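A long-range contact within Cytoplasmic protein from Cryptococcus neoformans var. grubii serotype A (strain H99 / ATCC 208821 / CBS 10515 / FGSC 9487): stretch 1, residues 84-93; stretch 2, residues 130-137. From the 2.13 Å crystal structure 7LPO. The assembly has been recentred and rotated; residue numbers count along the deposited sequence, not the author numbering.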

# COMPACT_ATOMS: atom_id res chain seq x y z
N ALA A 84 -6.53 -13.52 18.01
CA ALA A 84 -6.16 -13.62 16.60
C ALA A 84 -7.23 -14.33 15.78
O ALA A 84 -7.52 -13.93 14.64
CB ALA A 84 -4.82 -14.34 16.46
N ASP A 85 -7.82 -15.39 16.32
CA ASP A 85 -8.82 -16.14 15.57
C ASP A 85 -10.10 -15.33 15.38
O ASP A 85 -10.81 -15.53 14.38
CB ASP A 85 -9.14 -17.46 16.27
CG ASP A 85 -7.97 -18.42 16.25
OD1 ASP A 85 -7.71 -19.00 15.17
OD2 ASP A 85 -7.30 -18.58 17.29
N LEU A 86 -10.44 -14.46 16.32
CA LEU A 86 -11.65 -13.67 16.19
C LEU A 86 -11.53 -12.66 15.05
O LEU A 86 -12.49 -12.45 14.30
CB LEU A 86 -11.96 -12.96 17.51
CG LEU A 86 -13.35 -12.35 17.63
CD1 LEU A 86 -14.45 -13.33 17.25
CD2 LEU A 86 -13.57 -11.83 19.06
N HIS A 87 -10.36 -12.05 14.90
CA HIS A 87 -10.16 -11.10 13.80
C HIS A 87 -10.23 -11.80 12.45
O HIS A 87 -10.90 -11.32 11.53
CB HIS A 87 -8.82 -10.40 13.96
CG HIS A 87 -8.78 -9.43 15.10
ND1 HIS A 87 -9.60 -8.33 15.17
CD2 HIS A 87 -8.01 -9.40 16.21
CE1 HIS A 87 -9.34 -7.66 16.28
NE2 HIS A 87 -8.37 -8.29 16.92
N LEU A 88 -9.56 -12.94 12.31
CA LEU A 88 -9.61 -13.66 11.04
C LEU A 88 -11.02 -14.17 10.76
O LEU A 88 -11.47 -14.15 9.62
CB LEU A 88 -8.60 -14.82 11.05
CG LEU A 88 -7.13 -14.40 11.14
CD1 LEU A 88 -6.21 -15.60 11.42
CD2 LEU A 88 -6.67 -13.70 9.88
N ALA A 89 -11.73 -14.62 11.80
CA ALA A 89 -13.11 -15.03 11.61
C ALA A 89 -13.94 -13.89 11.05
O ALA A 89 -14.74 -14.08 10.13
CB ALA A 89 -13.70 -15.52 12.93
N ARG A 90 -13.76 -12.69 11.61
CA ARG A 90 -14.51 -11.54 11.14
C ARG A 90 -14.20 -11.28 9.67
O ARG A 90 -15.11 -11.11 8.85
CB ARG A 90 -14.17 -10.32 11.99
CG ARG A 90 -14.99 -9.08 11.70
CD ARG A 90 -14.67 -7.95 12.71
NE ARG A 90 -15.08 -8.30 14.08
CZ ARG A 90 -14.25 -8.51 15.09
NH1 ARG A 90 -12.93 -8.41 14.93
NH2 ARG A 90 -14.74 -8.81 16.28
N LEU A 91 -12.92 -11.26 9.31
CA LEU A 91 -12.56 -10.99 7.93
C LEU A 91 -13.13 -12.05 7.00
O LEU A 91 -13.64 -11.73 5.91
CB LEU A 91 -11.04 -10.93 7.80
CG LEU A 91 -10.35 -9.83 8.60
CD1 LEU A 91 -8.83 -9.93 8.53
CD2 LEU A 91 -10.81 -8.45 8.12
N LYS A 92 -13.09 -13.32 7.41
CA LYS A 92 -13.64 -14.37 6.56
C LYS A 92 -15.16 -14.25 6.44
O LYS A 92 -15.72 -14.43 5.35
CB LYS A 92 -13.26 -15.75 7.10
CG LYS A 92 -13.23 -16.84 6.03
CD LYS A 92 -11.96 -16.72 5.19
CE LYS A 92 -11.90 -17.76 4.08
NZ LYS A 92 -12.17 -17.16 2.74
N ALA A 93 -15.84 -13.94 7.55
CA ALA A 93 -17.29 -13.78 7.53
C ALA A 93 -17.73 -12.62 6.66
O ALA A 93 -18.87 -12.61 6.18
CB ALA A 93 -17.81 -13.60 8.97
N LYS A 130 -2.04 -19.56 10.81
CA LYS A 130 -3.44 -19.32 11.16
C LYS A 130 -4.23 -18.77 9.98
O LYS A 130 -5.39 -19.14 9.77
CB LYS A 130 -3.54 -18.36 12.35
CG LYS A 130 -3.26 -19.02 13.68
CD LYS A 130 -3.67 -18.14 14.85
CE LYS A 130 -3.92 -18.97 16.10
NZ LYS A 130 -5.03 -19.95 15.91
N CYS A 131 -3.63 -17.88 9.18
CA CYS A 131 -4.30 -17.43 7.96
C CYS A 131 -4.65 -18.62 7.07
O CYS A 131 -5.73 -18.67 6.48
CB CYS A 131 -3.42 -16.44 7.20
SG CYS A 131 -3.05 -14.94 8.14
N LYS A 132 -3.74 -19.60 6.98
CA LYS A 132 -4.01 -20.77 6.15
C LYS A 132 -5.15 -21.60 6.72
O LYS A 132 -6.01 -22.08 5.98
CB LYS A 132 -2.74 -21.61 6.01
CG LYS A 132 -2.87 -22.80 5.09
CD LYS A 132 -1.60 -23.64 5.14
CE LYS A 132 -1.76 -24.94 4.38
NZ LYS A 132 -0.88 -26.00 4.95
N GLU A 133 -5.17 -21.78 8.04
CA GLU A 133 -6.25 -22.53 8.67
C GLU A 133 -7.60 -21.90 8.36
O GLU A 133 -8.60 -22.61 8.19
CB GLU A 133 -6.04 -22.60 10.18
CG GLU A 133 -5.02 -23.64 10.62
CD GLU A 133 -4.45 -23.34 12.00
OE1 GLU A 133 -3.22 -23.47 12.18
OE2 GLU A 133 -5.24 -22.97 12.90
N TRP A 134 -7.66 -20.58 8.27
CA TRP A 134 -8.90 -19.88 7.97
C TRP A 134 -9.17 -19.75 6.48
O TRP A 134 -10.17 -19.13 6.10
CB TRP A 134 -8.90 -18.50 8.62
CG TRP A 134 -9.19 -18.55 10.08
CD1 TRP A 134 -8.28 -18.56 11.09
CD2 TRP A 134 -10.48 -18.60 10.70
NE1 TRP A 134 -8.92 -18.62 12.30
CE2 TRP A 134 -10.27 -18.63 12.09
CE3 TRP A 134 -11.79 -18.61 10.22
CZ2 TRP A 134 -11.32 -18.69 13.00
CZ3 TRP A 134 -12.83 -18.66 11.12
CH2 TRP A 134 -12.59 -18.70 12.50
N GLY A 135 -8.31 -20.29 5.62
CA GLY A 135 -8.58 -20.32 4.20
C GLY A 135 -8.20 -19.08 3.42
O GLY A 135 -8.75 -18.87 2.34
N PHE A 136 -7.26 -18.29 3.92
CA PHE A 136 -6.84 -17.09 3.22
C PHE A 136 -5.73 -17.38 2.22
O PHE A 136 -4.85 -18.22 2.48
CB PHE A 136 -6.35 -16.03 4.21
CG PHE A 136 -7.45 -15.36 4.96
CD1 PHE A 136 -8.23 -14.41 4.34
CD2 PHE A 136 -7.71 -15.70 6.28
CE1 PHE A 136 -9.26 -13.81 5.01
CE2 PHE A 136 -8.73 -15.10 6.96
CZ PHE A 136 -9.52 -14.14 6.32
N ARG A 137 -5.77 -16.69 1.09
CA ARG A 137 -4.59 -16.51 0.26
C ARG A 137 -3.87 -15.25 0.74
O ARG A 137 -4.51 -14.30 1.19
CB ARG A 137 -4.95 -16.37 -1.22
CG ARG A 137 -5.82 -17.50 -1.78
CD ARG A 137 -5.13 -18.88 -1.72
NE ARG A 137 -5.88 -19.82 -2.55
CZ ARG A 137 -5.35 -20.79 -3.28
NH1 ARG A 137 -4.04 -21.00 -3.28
NH2 ARG A 137 -6.14 -21.57 -4.02

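This contact packs one face of a helix against the end of a second helix and the turn that follows it, with two aromatic rings supplying much of the apolar surface and a single aspartate anchoring the polar end. Asp-85 points its CA-to-CB bond sideways, yet its carboxylate reaches the other stretch. Its OD1 lies 2.9 Å from Lys-130 NZ, a salt bridge that is also a hydrogen bond, while a weak hydrogen bond runs from the same NZ to OD2 at 3.0 Å; the long lysine chain carries its charge across. OD1 further accepts the indole hydrogen of Trp-134, with NE1 3.1 Å away and the N-H...O angle at 170°. A carboxylate suits this place because its charge pairs with the lysine while OD1 also accepts the indole N-H. Tryptophan joins that donor to a broad apolar face.

Next along the helix face, Leu-88 is buried and points toward the other stretch. Its CB sits 3.9 Å from the centroid of the five-membered ring of Trp-134, a CH-pi contact, and its branches reach both rings: CD1 meets Trp-134 CD1 at 3.6 Å, and CD2 meets Phe-136 CE2 at 3.8 Å. Ala-89, one turn on from Asp-85, meets the same indole; its small methyl lets the ring lie close, with CB 3.4 Å from Trp-134 CH2.

Lys-92 contributes mainly its aliphatic chain. CD lies over a face of the Phe-136 ring, 4.0 Å from its centroid; the amine is hydrogen-bonded elsewhere in the structure. The flat, apolar phenyl also takes Leu-91 CB, 3.8 Å from Phe-136 CZ.

Gly-135 is the first residue after the second helix to leave helical phi/psi, in a Schellman motif; at 85/24 a CB would jam against the preceding carbonyl oxygen, which calls for glycine. Phe-136 N, hydrogen-bonded to Cys-131 O at 3.0 Å, ties the chain back to the last turn.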